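Local coordinates for lysine/ornithine decarboxylase (Vibrio vulnificus, PDB 2PLJ), which catalyses the pyridoxal phosphate-dependent decarboxylation of lysine and ornithine, releasing cadaverine and putrescine, at residues A[160-174]-A[203-215]. Residues are numbered along the deposited sequence; the frame is centred on the assembly and turned at random.
With P3T ((4-{[(4-aminobutyl)amino]methyl}-5-hydroxy-6-methylpyridin-3-yl)methyl dihydrogen phosphate), chain D.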
loop_
_atom_site.group_PDB
_atom_site.type_symbol
_atom_site.label_atom_id
_atom_site.label_comp_id
_atom_site.label_asym_id
_atom_site.label_seq_id
_atom_site.Cartn_x
_atom_site.Cartn_y
_atom_site.Cartn_z
ATOM N N LYS A 160 16.034 24.632 -19.159
ATOM C CA LYS A 160 17.003 25.462 -19.898
ATOM C C LYS A 160 17.991 24.583 -20.667
ATOM O O LYS A 160 18.303 24.830 -21.851
ATOM C CB LYS A 160 17.748 26.385 -18.935
ATOM C CG LYS A 160 16.901 27.540 -18.412
ATOM C CD LYS A 160 17.756 28.380 -17.475
ATOM C CE LYS A 160 17.111 29.696 -17.129
ATOM N NZ LYS A 160 18.111 30.626 -16.483
ATOM N N ALA A 161 18.490 23.556 -19.982
ATOM C CA ALA A 161 19.496 22.668 -20.549
ATOM C C ALA A 161 18.907 21.812 -21.688
ATOM O O ALA A 161 19.650 21.198 -22.449
ATOM C CB ALA A 161 20.088 21.788 -19.436
ATOM N N TYR A 162 17.574 21.798 -21.802
ATOM C CA TYR A 162 16.856 20.965 -22.782
ATOM C C TYR A 162 16.007 21.783 -23.755
ATOM O O TYR A 162 15.127 21.228 -24.422
ATOM C CB TYR A 162 15.995 19.910 -22.051
ATOM C CG TYR A 162 16.826 19.105 -21.094
ATOM C CD1 TYR A 162 16.754 19.338 -19.717
ATOM C CD2 TYR A 162 17.733 18.154 -21.564
ATOM C CE1 TYR A 162 17.562 18.611 -18.813
ATOM C CE2 TYR A 162 18.533 17.412 -20.681
ATOM C CZ TYR A 162 18.452 17.655 -19.315
ATOM O OH TYR A 162 19.271 16.944 -18.478
ATOM N N ARG A 163 16.293 23.085 -23.851
ATOM C CA ARG A 163 15.393 24.002 -24.561
ATOM C C ARG A 163 15.207 23.677 -26.045
ATOM O O ARG A 163 14.187 24.018 -26.639
ATOM C CB ARG A 163 15.866 25.442 -24.422
ATOM C CG ARG A 163 17.240 25.672 -25.019
ATOM C CD ARG A 163 17.478 27.150 -25.281
ATOM N NE ARG A 163 17.214 27.955 -24.089
ATOM C CZ ARG A 163 18.107 28.188 -23.128
ATOM N NH1 ARG A 163 19.336 27.676 -23.213
ATOM N NH2 ARG A 163 17.775 28.949 -22.086
ATOM N N ASP A 164 16.192 23.052 -26.652
ATOM C CA ASP A 164 16.090 22.636 -28.045
ATOM C C ASP A 164 15.231 21.414 -28.288
ATOM O O ASP A 164 14.879 21.116 -29.399
ATOM C CB ASP A 164 17.465 22.339 -28.625
ATOM C CG ASP A 164 18.326 23.582 -28.769
ATOM O OD1 ASP A 164 17.821 24.683 -28.716
ATOM O OD2 ASP A 164 19.518 23.418 -28.910
ATOM N N ASP A 165 14.907 20.708 -27.203
ATOM C CA ASP A 165 14.409 19.345 -27.287
ATOM C C ASP A 165 12.962 19.155 -26.831
ATOM O O ASP A 165 12.378 18.161 -27.114
ATOM C CB ASP A 165 15.282 18.396 -26.497
ATOM C CG ASP A 165 16.722 18.423 -26.919
ATOM O OD1 ASP A 165 16.962 18.583 -28.110
ATOM O OD2 ASP A 165 17.588 18.295 -26.031
ATOM N N VAL A 166 12.442 20.103 -26.095
ATOM C CA VAL A 166 11.168 19.932 -25.395
ATOM C C VAL A 166 10.088 20.951 -25.801
ATOM O O VAL A 166 10.397 22.053 -26.288
ATOM C CB VAL A 166 11.364 20.012 -23.837
ATOM C CG1 VAL A 166 12.395 18.963 -23.348
ATOM C CG2 VAL A 166 11.727 21.431 -23.400
ATOM N N GLU A 167 8.826 20.582 -25.576
ATOM C CA GLU A 167 7.747 21.570 -25.539
ATOM C C GLU A 167 6.929 21.298 -24.275
ATOM O O GLU A 167 6.736 20.148 -23.897
ATOM C CB GLU A 167 6.865 21.535 -26.789
ATOM C CG GLU A 167 6.293 20.159 -27.123
ATOM C CD GLU A 167 5.458 20.128 -28.411
ATOM O OE1 GLU A 167 5.348 21.170 -29.091
ATOM O OE2 GLU A 167 4.933 19.047 -28.748
ATOM N N LEU A 168 6.490 22.361 -23.617
ATOM C CA LEU A 168 5.915 22.221 -22.268
ATOM C C LEU A 168 4.419 22.556 -22.214
ATOM O O LEU A 168 3.944 23.504 -22.873
ATOM C CB LEU A 168 6.660 23.166 -21.308
ATOM C CG LEU A 168 8.189 22.996 -21.232
ATOM C CD1 LEU A 168 8.745 23.995 -20.252
ATOM C CD2 LEU A 168 8.523 21.550 -20.827
ATOM N N LEU A 169 3.693 21.798 -21.395
ATOM C CA LEU A 169 2.330 22.149 -21.002
ATOM C C LEU A 169 2.416 22.815 -19.637
ATOM O O LEU A 169 3.083 22.283 -18.725
ATOM C CB LEU A 169 1.437 20.898 -20.913
ATOM C CG LEU A 169 1.149 20.191 -22.245
ATOM C CD1 LEU A 169 0.571 18.769 -21.996
ATOM C CD2 LEU A 169 0.224 21.029 -23.122
ATOM N N VAL A 170 1.731 23.948 -19.479
ATOM C CA VAL A 170 1.707 24.646 -18.192
ATOM C C VAL A 170 0.428 24.246 -17.480
ATOM O O VAL A 170 -0.657 24.450 -18.015
ATOM C CB VAL A 170 1.755 26.201 -18.348
ATOM C CG1 VAL A 170 1.774 26.828 -16.961
ATOM C CG2 VAL A 170 3.001 26.603 -19.149
ATOM N N ARG A 171 0.565 23.634 -16.301
ATOM C CA ARG A 171 -0.575 23.070 -15.610
ATOM C C ARG A 171 -1.139 24.120 -14.653
ATOM O O ARG A 171 -0.394 24.665 -13.823
ATOM C CB ARG A 171 -0.184 21.815 -14.819
ATOM C CG ARG A 171 -1.380 21.273 -14.010
ATOM C CD ARG A 171 -1.087 19.873 -13.520
ATOM N NE ARG A 171 -2.093 19.431 -12.562
ATOM C CZ ARG A 171 -2.094 18.235 -11.952
ATOM N NH1 ARG A 171 -1.187 17.302 -12.249
ATOM N NH2 ARG A 171 -3.037 17.959 -11.040
ATOM N N LEU A 172 -2.430 24.383 -14.796
ATOM C CA LEU A 172 -3.157 25.329 -13.924
ATOM C C LEU A 172 -3.983 24.575 -12.890
ATOM O O LEU A 172 -4.418 23.444 -13.135
ATOM C CB LEU A 172 -4.085 26.234 -14.747
ATOM C CG LEU A 172 -3.451 27.402 -15.509
ATOM C CD1 LEU A 172 -2.582 26.894 -16.643
ATOM C CD2 LEU A 172 -4.478 28.399 -16.038
ATOM N N SER A 173 -4.200 25.215 -11.745
ATOM C CA SER A 173 -5.241 24.780 -10.815
ATOM C C SER A 173 -6.141 25.971 -10.471
ATOM O O SER A 173 -5.724 27.128 -10.553
ATOM C CB SER A 173 -4.637 24.131 -9.562
ATOM O OG SER A 173 -4.097 25.102 -8.686
ATOM N N PHE A 174 -7.375 25.689 -10.075
ATOM C CA PHE A 174 -8.369 26.734 -9.897
ATOM C C PHE A 174 -8.890 26.794 -8.465
ATOM O O PHE A 174 -9.305 27.852 -8.038
ATOM C CB PHE A 174 -9.517 26.540 -10.892
ATOM C CG PHE A 174 -9.040 26.162 -12.257
ATOM C CD1 PHE A 174 -8.802 24.825 -12.563
ATOM C CD2 PHE A 174 -8.743 27.147 -13.206
ATOM C CE1 PHE A 174 -8.300 24.471 -13.811
ATOM C CE2 PHE A 174 -8.259 26.793 -14.461
ATOM C CZ PHE A 174 -8.035 25.462 -14.759
ATOM N N GLU A 203 11.491 34.327 -22.708
ATOM C CA GLU A 203 12.789 34.923 -22.379
ATOM C C GLU A 203 13.880 33.863 -22.463
ATOM O O GLU A 203 14.955 34.121 -23.016
ATOM C CB GLU A 203 12.765 35.540 -20.977
ATOM C CG GLU A 203 11.965 36.838 -20.888
ATOM C CD GLU A 203 11.608 37.257 -19.451
ATOM O OE1 GLU A 203 12.106 36.639 -18.478
ATOM O OE2 GLU A 203 10.821 38.225 -19.301
ATOM N N TRP A 204 13.571 32.665 -21.965
ATOM C CA TRP A 204 14.529 31.558 -21.898
ATOM C C TRP A 204 14.573 30.689 -23.160
ATOM O O TRP A 204 15.269 29.678 -23.189
ATOM C CB TRP A 204 14.271 30.693 -20.646
ATOM C CG TRP A 204 14.507 31.421 -19.342
ATOM C CD1 TRP A 204 15.101 32.657 -19.165
ATOM C CD2 TRP A 204 14.163 30.952 -18.035
ATOM N NE1 TRP A 204 15.144 32.971 -17.824
ATOM C CE2 TRP A 204 14.582 31.937 -17.109
ATOM C CE3 TRP A 204 13.570 29.775 -17.553
ATOM C CZ2 TRP A 204 14.403 31.787 -15.720
ATOM C CZ3 TRP A 204 13.383 29.627 -16.174
ATOM C CH2 TRP A 204 13.803 30.632 -15.271
ATOM N N ASN A 205 13.862 31.112 -24.207
ATOM C CA ASN A 205 13.715 30.335 -25.450
ATOM C C ASN A 205 13.282 28.874 -25.233
ATOM O O ASN A 205 13.853 27.948 -25.817
ATOM C CB ASN A 205 14.985 30.411 -26.303
ATOM C CG ASN A 205 15.301 31.811 -26.728
ATOM O OD1 ASN A 205 14.413 32.549 -27.170
ATOM N ND2 ASN A 205 16.567 32.200 -26.610
ATOM N N ILE A 206 12.272 28.700 -24.387
ATOM C CA ILE A 206 11.686 27.369 -24.107
ATOM C C ILE A 206 10.281 27.377 -24.685
ATOM O O ILE A 206 9.500 28.271 -24.377
ATOM C CB ILE A 206 11.649 27.040 -22.593
ATOM C CG1 ILE A 206 13.078 27.010 -22.017
ATOM C CG2 ILE A 206 10.817 25.724 -22.331
ATOM C CD1 ILE A 206 13.132 27.025 -20.463
ATOM N N ARG A 207 9.983 26.397 -25.543
ATOM C CA ARG A 207 8.692 26.318 -26.224
ATOM C C ARG A 207 7.577 25.902 -25.267
ATOM O O ARG A 207 7.721 24.926 -24.518
ATOM C CB ARG A 207 8.768 25.319 -27.383
ATOM C CG ARG A 207 7.405 25.013 -28.034
ATOM C CD ARG A 207 7.518 24.209 -29.337
ATOM N NE ARG A 207 6.217 23.638 -29.703
ATOM C CZ ARG A 207 5.240 24.319 -30.306
ATOM N NH1 ARG A 207 5.418 25.598 -30.635
ATOM N NH2 ARG A 207 4.085 23.721 -30.581
ATOM N N ILE A 208 6.473 26.639 -25.323
ATOM C CA ILE A 208 5.257 26.251 -24.600
ATOM C C ILE A 208 4.266 25.651 -25.608
ATOM O O ILE A 208 3.828 26.343 -26.556
ATOM C CB ILE A 208 4.620 27.454 -23.844
ATOM C CG1 ILE A 208 5.601 28.074 -22.815
ATOM C CG2 ILE A 208 3.290 27.026 -23.189
ATOM C CD1 ILE A 208 6.184 27.097 -21.787
ATOM N N LYS A 209 3.931 24.379 -25.399
ATOM C CA LYS A 209 2.953 23.643 -26.207
ATOM C C LYS A 209 1.535 24.133 -25.886
ATOM O O LYS A 209 0.714 24.291 -26.776
ATOM C CB LYS A 209 3.047 22.143 -25.926
ATOM C CG LYS A 209 2.184 21.307 -26.859
ATOM C CD LYS A 209 2.347 19.811 -26.597
ATOM C CE LYS A 209 1.510 18.988 -27.588
ATOM N NZ LYS A 209 2.144 19.010 -28.947
ATOM N N GLY A 210 1.260 24.408 -24.614
ATOM C CA GLY A 210 -0.085 24.839 -24.253
ATOM C C GLY A 210 -0.322 24.741 -22.758
ATOM O O GLY A 210 0.624 24.872 -21.968
ATOM N N LEU A 211 -1.587 24.502 -22.397
ATOM C CA LEU A 211 -2.034 24.461 -21.000
ATOM C C LEU A 211 -2.628 23.099 -20.657
ATOM O O LEU A 211 -3.121 22.381 -21.537
ATOM C CB LEU A 211 -3.098 25.532 -20.732
ATOM C CG LEU A 211 -2.766 26.981 -21.107
ATOM C CD1 LEU A 211 -3.957 27.914 -20.751
ATOM C CD2 LEU A 211 -1.523 27.434 -20.387
ATOM N N SER A 212 -2.598 22.754 -19.371
ATOM C CA SER A 212 -3.246 21.523 -18.920
ATOM C C SER A 212 -3.876 21.745 -17.566
ATOM O O SER A 212 -3.531 22.699 -16.851
ATOM C CB SER A 212 -2.245 20.366 -18.850
ATOM O OG SER A 212 -1.380 20.509 -17.739
ATOM N N PHE A 213 -4.797 20.863 -17.204
ATOM C CA PHE A 213 -5.296 20.858 -15.847
ATOM C C PHE A 213 -5.797 19.457 -15.536
ATOM O O PHE A 213 -5.984 18.642 -16.461
ATOM C CB PHE A 213 -6.420 21.890 -15.666
ATOM C CG PHE A 213 -7.644 21.624 -16.529
ATOM C CD1 PHE A 213 -8.574 20.619 -16.162
ATOM C CD2 PHE A 213 -7.861 22.370 -17.696
ATOM C CE1 PHE A 213 -9.710 20.371 -16.972
ATOM C CE2 PHE A 213 -8.971 22.138 -18.513
ATOM C CZ PHE A 213 -9.917 21.163 -18.155
ATOM N N HIS A 214 -6.061 19.199 -14.258
ATOM C CA HIS A 214 -6.657 17.899 -13.856
ATOM C C HIS A 214 -7.586 18.220 -12.715
ATOM O O HIS A 214 -7.136 18.698 -11.658
ATOM C CB HIS A 214 -5.586 16.879 -13.447
ATOM C CG HIS A 214 -6.156 15.528 -13.128
ATOM N ND1 HIS A 214 -6.249 15.031 -11.850
ATOM C CD2 HIS A 214 -6.657 14.573 -13.941
ATOM C CE1 HIS A 214 -6.788 13.821 -11.882
ATOM N NE2 HIS A 214 -7.040 13.516 -13.145
ATOM N N VAL A 215 -8.886 18.067 -12.957
ATOM C CA VAL A 215 -9.888 18.494 -11.962
ATOM C C VAL A 215 -10.013 17.547 -10.764
ATOM O O VAL A 215 -10.687 17.866 -9.763
ATOM C CB VAL A 215 -11.270 18.815 -12.603
ATOM C CG1 VAL A 215 -11.147 19.998 -13.601
ATOM C CG2 VAL A 215 -11.888 17.634 -13.276
HETATM O OAE P3T D . -8.823 9.425 -15.199
HETATM P PAU P3T D . -8.261 9.307 -13.717
HETATM O OAF P3T D . -7.706 7.827 -13.455
HETATM O OAC P3T D . -9.223 9.746 -12.628
HETATM O OAP P3T D . -6.935 10.216 -13.534
HETATM C CAM P3T D . -5.755 9.923 -14.396
HETATM C CAS P3T D . -4.785 11.090 -14.166
HETATM C CAH P3T D . -4.609 11.906 -15.291
HETATM N NAO P3T D . -3.801 12.964 -15.221
HETATM C CAQ P3T D . -3.173 13.307 -14.102
HETATM C CAA P3T D . -2.281 14.574 -14.098
HETATM C CAR P3T D . -3.332 12.550 -12.923
HETATM O OAD P3T D . -2.671 12.916 -11.815
HETATM C CAT P3T D . -4.171 11.415 -12.942
HETATM C CAG P3T D . -4.289 10.606 -11.771
HETATM N NAN P3T D . -4.053 11.135 -10.578
HETATM C CAL P3T D . -4.094 10.424 -9.260
HETATM C CAK P3T D . -5.361 9.573 -9.075
HETATM C CAJ P3T D . -5.189 8.843 -7.706
HETATM C CAI P3T D . -6.398 7.950 -7.406
HETATM N NAB P3T D . -6.362 7.413 -6.024
HETATM O O HOH W 1 11.768 24.332 -25.667
HETATM O O HOH W 2 13.092 26.597 -28.255
HETATM O O HOH W 3 -4.711 20.938 -12.346
#
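Glu167 reaches across to two basic side chains of the neighbouring strand, Arg207 and Lys209, and divides its carboxylate between them. OE1 offers its anti lone pair to Arg207 NE at 2.7 Å, in the guanidinium plane and nearly straight (165°), while OE2 is met from above the carboxylate plane by Lys209 NZ at 2.8 Å. A beta bulge follows: Leu168 O accepts from Lys209 N (2.7 Å) and weakly from Gly210 N, after which Val170 N bonds to Gly210 O. These are adjacent strands, 167-171 and 207-212, of the beta/alpha barrel, linked through helix 191-203.

Where that helix ends in a Schellman motif, Arg163 grips the carbonyl just past the helix end; bent at chi3 (52°), it turns NE and NH2 side-on to Trp204 O, at 2.7 and 2.8 Å. Lys160 lies over the indole of Trp204, CE above the six-membered ring and NZ making a cation-pi contact with the five-membered one.

At the C-terminal end, Arg171 and His214 run side by side, with His214 CB over one guanidinium face. The pyridine of the putrescine adduct lies over one face of the His214 ring, with CAR 3.8 Å above its plane, and His214 NE2 bonds weakly to OAP. Charge pairing thus ties the strands together at one end, while at the other the backbone pairing probably helps to place Arg171 and His214 in the adduct's pocket.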